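Local coordinates for uncharacterized protein (Parabacteroides merdae ATCC 43184, PDB 4OPW) that is of unknown function but, as a putative adhesin with a GIN-type head domain, probably serves in attachment at the cell surface, at residues V128-N134 / T148-S154; S12-I18 / P41-I45. All coordinates share one frame; numbering follows the deposited sequence. Where two conformers were deposited one is given.

Contact 1 (V128-N134 / T148-S154). With EDO (1,2-ethanediol), chain E.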
loop_
_atom_site.group_PDB
_atom_site.type_symbol
_atom_site.label_atom_id
_atom_site.label_comp_id
_atom_site.label_asym_id
_atom_site.label_seq_id
_atom_site.Cartn_x
_atom_site.Cartn_y
_atom_site.Cartn_z
ATOM N N VAL A 128 -1.980 14.452 -0.810
ATOM C CA VAL A 128 -3.377 14.232 -0.438
ATOM C C VAL A 128 -3.692 14.871 0.897
ATOM O O VAL A 128 -2.778 15.165 1.653
ATOM C CB VAL A 128 -3.691 12.696 -0.391
ATOM C CG1 VAL A 128 -3.623 12.059 -1.783
ATOM C CG2 VAL A 128 -2.791 11.952 0.611
ATOM N N GLY A 129 -4.980 15.066 1.192
ATOM C CA GLY A 129 -5.400 15.604 2.479
ATOM C C GLY A 129 -5.195 14.584 3.587
ATOM O O GLY A 129 -4.715 14.921 4.666
ATOM N N LYS A 130 -5.509 13.317 3.310
ATOM C CA LYS A 130 -5.352 12.239 4.275
ATOM C C LYS A 130 -4.775 11.008 3.588
ATOM O O LYS A 130 -5.272 10.596 2.541
ATOM C CB LYS A 130 -6.710 11.918 4.923
ATOM C CG LYS A 130 -6.680 10.848 6.004
ATOM C CD LYS A 130 -8.097 10.466 6.374
ATOM C CE LYS A 130 -8.158 9.563 7.574
ATOM N NZ LYS A 130 -9.560 9.304 7.979
ATOM N N LEU A 131 -3.703 10.440 4.166
ATOM C CA LEU A 131 -3.049 9.237 3.620
ATOM C C LEU A 131 -3.173 8.150 4.659
ATOM O O LEU A 131 -2.677 8.290 5.770
ATOM C CB LEU A 131 -1.582 9.522 3.229
ATOM C CG LEU A 131 -0.809 8.405 2.480
ATOM C CD1 LEU A 131 -1.494 8.028 1.136
ATOM C CD2 LEU A 131 0.635 8.839 2.223
ATOM N N ASP A 132 -3.911 7.096 4.322
ATOM C CA ASP A 132 -4.232 6.027 5.252
ATOM C C ASP A 132 -3.681 4.702 4.738
ATOM O O ASP A 132 -4.251 4.073 3.839
ATOM C CB ASP A 132 -5.761 6.011 5.445
ATOM C CG ASP A 132 -6.320 4.922 6.331
ATOM O OD1 ASP A 132 -5.525 4.213 6.981
ATOM O OD2 ASP A 132 -7.557 4.792 6.387
ATOM N N LEU A 133 -2.561 4.262 5.347
ATOM C CA LEU A 133 -1.830 3.079 4.926
ATOM C C LEU A 133 -1.937 1.965 5.934
ATOM O O LEU A 133 -1.718 2.173 7.134
ATOM C CB LEU A 133 -0.358 3.446 4.708
ATOM C CG LEU A 133 -0.085 4.702 3.847
ATOM C CD1 LEU A 133 1.401 4.994 3.771
ATOM C CD2 LEU A 133 -0.659 4.552 2.438
ATOM N N ASN A 134 -2.304 0.780 5.446
ATOM C CA ASN A 134 -2.499 -0.398 6.283
ATOM C C ASN A 134 -1.816 -1.590 5.680
ATOM O O ASN A 134 -1.997 -1.881 4.489
ATOM C CB ASN A 134 -4.001 -0.685 6.442
ATOM C CG ASN A 134 -4.767 0.508 6.971
ATOM O OD1 ASN A 134 -4.858 0.691 8.174
ATOM N ND2 ASN A 134 -5.246 1.389 6.071
ATOM N N THR A 148 1.028 15.427 3.147
ATOM C CA THR A 148 -0.351 15.240 3.608
ATOM C C THR A 148 -0.636 16.058 4.860
ATOM O O THR A 148 0.292 16.573 5.491
ATOM C CB THR A 148 -0.627 13.704 3.850
ATOM O OG1 THR A 148 -2.031 13.474 4.017
ATOM C CG2 THR A 148 0.122 13.136 5.044
ATOM N N ASP A 149 -1.923 16.175 5.208
ATOM C CA ASP A 149 -2.320 16.828 6.445
ATOM C C ASP A 149 -2.318 15.751 7.522
ATOM O O ASP A 149 -1.505 15.812 8.436
ATOM C CB ASP A 149 -3.672 17.541 6.300
ATOM C CG ASP A 149 -3.604 18.776 5.422
ATOM O OD1 ASP A 149 -2.587 19.511 5.498
ATOM O OD2 ASP A 149 -4.556 19.004 4.648
ATOM N N LYS A 150 -3.130 14.697 7.347
ATOM C CA LYS A 150 -3.196 13.576 8.264
ATOM C C LYS A 150 -2.573 12.332 7.649
ATOM O O LYS A 150 -2.951 11.938 6.551
ATOM C CB LYS A 150 -4.657 13.289 8.667
ATOM C CG LYS A 150 -4.806 12.166 9.710
ATOM C CD LYS A 150 -4.096 12.482 11.062
ATOM C CE LYS A 150 -3.945 11.251 11.921
ATOM N NZ LYS A 150 -5.284 10.733 12.356
ATOM N N LEU A 151 -1.639 11.704 8.380
ATOM C CA LEU A 151 -1.017 10.433 7.984
ATOM C C LEU A 151 -1.395 9.365 8.995
ATOM O O LEU A 151 -1.261 9.583 10.210
ATOM C CB LEU A 151 0.516 10.589 7.905
ATOM C CG LEU A 151 1.347 9.338 7.656
ATOM C CD1 LEU A 151 1.024 8.709 6.274
ATOM C CD2 LEU A 151 2.829 9.679 7.743
ATOM N N GLU A 152 -1.896 8.226 8.505
ATOM C CA GLU A 152 -2.238 7.063 9.322
ATOM C C GLU A 152 -1.491 5.889 8.750
ATOM O O GLU A 152 -1.577 5.611 7.549
ATOM C CB GLU A 152 -3.737 6.822 9.398
ATOM C CG GLU A 152 -4.440 7.911 10.202
ATOM C CD GLU A 152 -5.948 7.951 10.078
ATOM O OE1 GLU A 152 -6.524 7.001 9.501
ATOM O OE2 GLU A 152 -6.554 8.941 10.549
ATOM N N CYS A 153 -0.686 5.250 9.619
ATOM C CA CYS A 153 0.112 4.089 9.282
ATOM C C CYS A 153 -0.139 3.022 10.277
ATOM O O CYS A 153 0.053 3.209 11.483
ATOM C CB CYS A 153 1.593 4.423 9.210
ATOM S SG CYS A 153 2.079 5.268 7.699
ATOM N N SER A 154 -0.550 1.879 9.772
ATOM C CA SER A 154 -0.773 0.750 10.659
ATOM C C SER A 154 -0.282 -0.556 10.081
ATOM O O SER A 154 -0.453 -0.826 8.879
ATOM C CB SER A 154 -2.254 0.625 10.985
ATOM O OG SER A 154 -2.806 1.886 11.347
HETATM C C1 EDO E . -1.433 18.607 0.912
HETATM O O1 EDO E . -0.968 19.943 0.773
HETATM C C2 EDO E . -2.086 18.433 2.293
HETATM O O2 EDO E . -1.166 18.826 3.304
HETATM O O HOH W 1 -6.082 4.311 9.621
HETATM O O HOH W 2 -9.039 6.025 9.201
HETATM O O HOH W 3 -3.541 3.294 9.193
#
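Two carboxylates of like charge, D132 and E152, meet at an angle across neighbouring parallel strands, OD1 of D132 3.9 Å from OE1 of E152, with their planes turned 69° apart. They illustrate how a right-handed parallel beta-helix, the fold expected of this pectate-lyase-like clan, stacks successive coils in register: K130 lies beside K150, L131 beside L151, D132 beside E152 and L133 beside C153. The surroundings probably offset the repulsion. A water lies 2.7 Å from both D132 OD1 and E152 OE1, N134 ND2 donates to D132 OD1 from above the carboxylate plane at 3.0 Å, and K150 NZ meets the anti lone pair of E152 OE2 at 2.8 Å. The extended chain of K130 adds a long salt bridge to the same OE2, while K150 has a second acidic partner in D172 on the next strand. On the face of L131 and L133 the packing is apolar, with L131 CD2 4.1 Å from L151 CD1 and L163 touching L133, L151 and C153. Where the chain turns its corner at G129, a single carbonyl takes two amides: K150 N reaches G129 O in the carbonyl plane, and D149 N approaches the same oxygen from above that plane at 3.1 Å.

Contact 2 (S12-I18 / P41-I45)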
loop_
_atom_site.group_PDB
_atom_site.type_symbol
_atom_site.label_atom_id
_atom_site.label_comp_id
_atom_site.label_asym_id
_atom_site.label_seq_id
_atom_site.Cartn_x
_atom_site.Cartn_y
_atom_site.Cartn_z
ATOM N N SER A 12 0.527 -12.878 -24.423
ATOM C CA SER A 12 -0.010 -11.946 -25.413
ATOM C C SER A 12 -0.613 -10.763 -24.672
ATOM O O SER A 12 -1.072 -10.914 -23.531
ATOM C CB SER A 12 -1.036 -12.601 -26.337
ATOM O OG SER A 12 -2.299 -12.795 -25.715
ATOM N N THR A 13 -0.586 -9.597 -25.314
ATOM C CA THR A 13 -1.112 -8.377 -24.717
ATOM C C THR A 13 -2.343 -7.898 -25.494
ATOM O O THR A 13 -2.330 -7.874 -26.722
ATOM C CB THR A 13 -0.009 -7.325 -24.658
ATOM O OG1 THR A 13 1.105 -7.848 -23.933
ATOM C CG2 THR A 13 -0.462 -6.038 -24.015
ATOM N N LYS A 14 -3.418 -7.563 -24.755
ATOM C CA LYS A 14 -4.645 -6.990 -25.306
ATOM C C LYS A 14 -4.939 -5.678 -24.598
ATOM O O LYS A 14 -4.878 -5.606 -23.367
ATOM C CB LYS A 14 -5.828 -7.947 -25.188
ATOM C CG LYS A 14 -5.707 -9.187 -26.078
ATOM C CD LYS A 14 -6.952 -10.067 -25.950
ATOM C CE LYS A 14 -6.819 -11.392 -26.661
ATOM N NZ LYS A 14 -6.856 -11.241 -28.141
ATOM N N LYS A 15 -5.282 -4.648 -25.388
ATOM C CA LYS A 15 -5.568 -3.325 -24.881
ATOM C C LYS A 15 -6.983 -2.912 -25.284
ATOM O O LYS A 15 -7.348 -2.963 -26.464
ATOM C CB LYS A 15 -4.529 -2.319 -25.396
ATOM C CG LYS A 15 -4.698 -0.914 -24.818
ATOM C CD LYS A 15 -3.638 0.014 -25.371
ATOM C CE LYS A 15 -3.507 1.275 -24.556
ATOM N NZ LYS A 15 -2.223 1.980 -24.829
ATOM N N ILE A 16 -7.774 -2.515 -24.299
ATOM C CA ILE A 16 -9.150 -2.083 -24.555
ATOM C C ILE A 16 -9.414 -0.811 -23.772
ATOM O O ILE A 16 -8.646 -0.455 -22.869
ATOM C CB ILE A 16 -10.208 -3.199 -24.217
ATOM C CG1 ILE A 16 -10.188 -3.557 -22.701
ATOM C CG2 ILE A 16 -10.042 -4.460 -25.122
ATOM C CD1 ILE A 16 -11.351 -4.426 -22.190
ATOM N N THR A 17 -10.531 -0.143 -24.086
ATOM C CA THR A 17 -10.935 1.021 -23.312
ATOM C C THR A 17 -11.510 0.509 -22.009
ATOM O O THR A 17 -11.950 -0.657 -21.929
ATOM C CB THR A 17 -11.940 1.875 -24.093
ATOM O OG1 THR A 17 -13.056 1.037 -24.436
ATOM C CG2 THR A 17 -11.309 2.509 -25.343
ATOM N N ILE A 18 -11.482 1.356 -20.977
ATOM C CA ILE A 18 -12.061 1.003 -19.685
ATOM C C ILE A 18 -12.898 2.165 -19.171
ATOM O O ILE A 18 -12.566 3.325 -19.420
ATOM C CB ILE A 18 -10.957 0.572 -18.671
ATOM C CG1 ILE A 18 -11.568 -0.109 -17.418
ATOM C CG2 ILE A 18 -9.998 1.732 -18.295
ATOM C CD1 ILE A 18 -10.511 -0.713 -16.413
ATOM N N PRO A 41 -9.206 6.600 -20.546
ATOM C CA PRO A 41 -8.753 5.411 -19.821
ATOM C C PRO A 41 -8.772 4.142 -20.663
ATOM O O PRO A 41 -9.726 3.856 -21.414
ATOM C CB PRO A 41 -9.721 5.311 -18.638
ATOM C CG PRO A 41 -10.276 6.709 -18.487
ATOM C CD PRO A 41 -10.397 7.193 -19.910
ATOM N N HIS A 42 -7.660 3.410 -20.554
ATOM C CA HIS A 42 -7.468 2.107 -21.170
ATOM C C HIS A 42 -6.998 1.111 -20.126
ATOM O O HIS A 42 -6.477 1.499 -19.071
ATOM C CB HIS A 42 -6.452 2.166 -22.327
ATOM C CG HIS A 42 -6.970 2.852 -23.551
ATOM N ND1 HIS A 42 -6.808 4.212 -23.734
ATOM C CD2 HIS A 42 -7.608 2.339 -24.629
ATOM C CE1 HIS A 42 -7.367 4.493 -24.905
ATOM N NE2 HIS A 42 -7.870 3.402 -25.478
ATOM N N ILE A 43 -7.161 -0.181 -20.440
ATOM C CA ILE A 43 -6.628 -1.273 -19.635
ATOM C C ILE A 43 -5.894 -2.211 -20.593
ATOM O O ILE A 43 -6.429 -2.597 -21.636
ATOM C CB ILE A 43 -7.656 -1.974 -18.713
ATOM C CG1 ILE A 43 -6.958 -2.987 -17.756
ATOM C CG2 ILE A 43 -8.840 -2.592 -19.485
ATOM C CD1 ILE A 43 -7.749 -3.306 -16.474
ATOM N N GLU A 44 -4.647 -2.519 -20.251
ATOM C CA GLU A 44 -3.789 -3.390 -21.035
ATOM C C GLU A 44 -3.470 -4.613 -20.188
ATOM O O GLU A 44 -2.957 -4.479 -19.068
ATOM C CB GLU A 44 -2.532 -2.594 -21.430
ATOM C CG GLU A 44 -1.680 -3.254 -22.488
ATOM C CD GLU A 44 -0.587 -2.346 -23.017
ATOM O OE1 GLU A 44 0.196 -1.810 -22.201
ATOM O OE2 GLU A 44 -0.500 -2.189 -24.256
ATOM N N ILE A 45 -3.817 -5.805 -20.715
ATOM C CA ILE A 45 -3.634 -7.090 -20.036
ATOM C C ILE A 45 -2.632 -7.943 -20.778
ATOM O O ILE A 45 -2.814 -8.198 -21.977
ATOM C CB ILE A 45 -4.994 -7.880 -19.904
ATOM C CG1 ILE A 45 -6.119 -7.060 -19.251
ATOM C CG2 ILE A 45 -4.819 -9.282 -19.227
ATOM C CD1 ILE A 45 -5.903 -6.682 -17.746
HETATM O O HOH W 4 -1.220 0.788 -22.139
HETATM O O HOH W 5 0.315 0.338 -25.434
#
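Swung anti to the backbone N (chi1 -167°), CG1 of I18 carries CD1 across to I43, whose own CG1 is likewise anti to its N (chi1 -172°); the two CD1 atoms meet at 3.8 Å. The other branch, CG2 of I18, rests against the ring of P41, 3.6 Å from its CB. I16 lies alongside I43 and presses CG1 to within 3.6 Å of I43 CG2. These contacts extend inward to I57, which touches I18, I43 and I45, and to T83 on the strand flanking I43 on its other side. The scaffold is an antiparallel beta ladder: K14 with I45 and I16 with I43 are hydrogen-bonded pairs, each closed by two N-H...O bonds, whereas K15 and E44 form the non-hydrogen-bonded pair between them. One further bond, from I18 N to P41 O at 3.1 Å, arrives from above the carbonyl plane as the strand ends. On the face of K15 and E44 the charges stop short of a salt bridge, NZ of K15 standing 4.5 Å from OE2 of E44, and two waters span the gap, one of them only weakly bound to E44 OE1. The lysine chain slants past H42, K15 CE to H42 CB 3.8 Å. At the edge of the H42 imidazole, near its plane, lies the carbonyl oxygen of I16, 3.5 Å from H42 CD2.

In the fold
Contacts 1 and 2 contrast two ways of pairing strands within one chain. In contact 2 the partners run antiparallel near the N-terminal end, and it is a surface contact; contact 1 lies amid successive parallel strands. The centre of contact 2 is about 23 Å, and that of contact 1 about 11 Å, from the centre of the chain. Contacts 1 and 2 do not touch: the centres of contact 1 and contact 2 are about 31 Å apart, and the nearest atoms of contact 1 and contact 2 about 19 Å apart. Contact 2 is complete in the sequence before contact 1 begins. The 1,2-ethanediol bound by D149 and E127 beside contact 1 probably came from the crystallisation liquor.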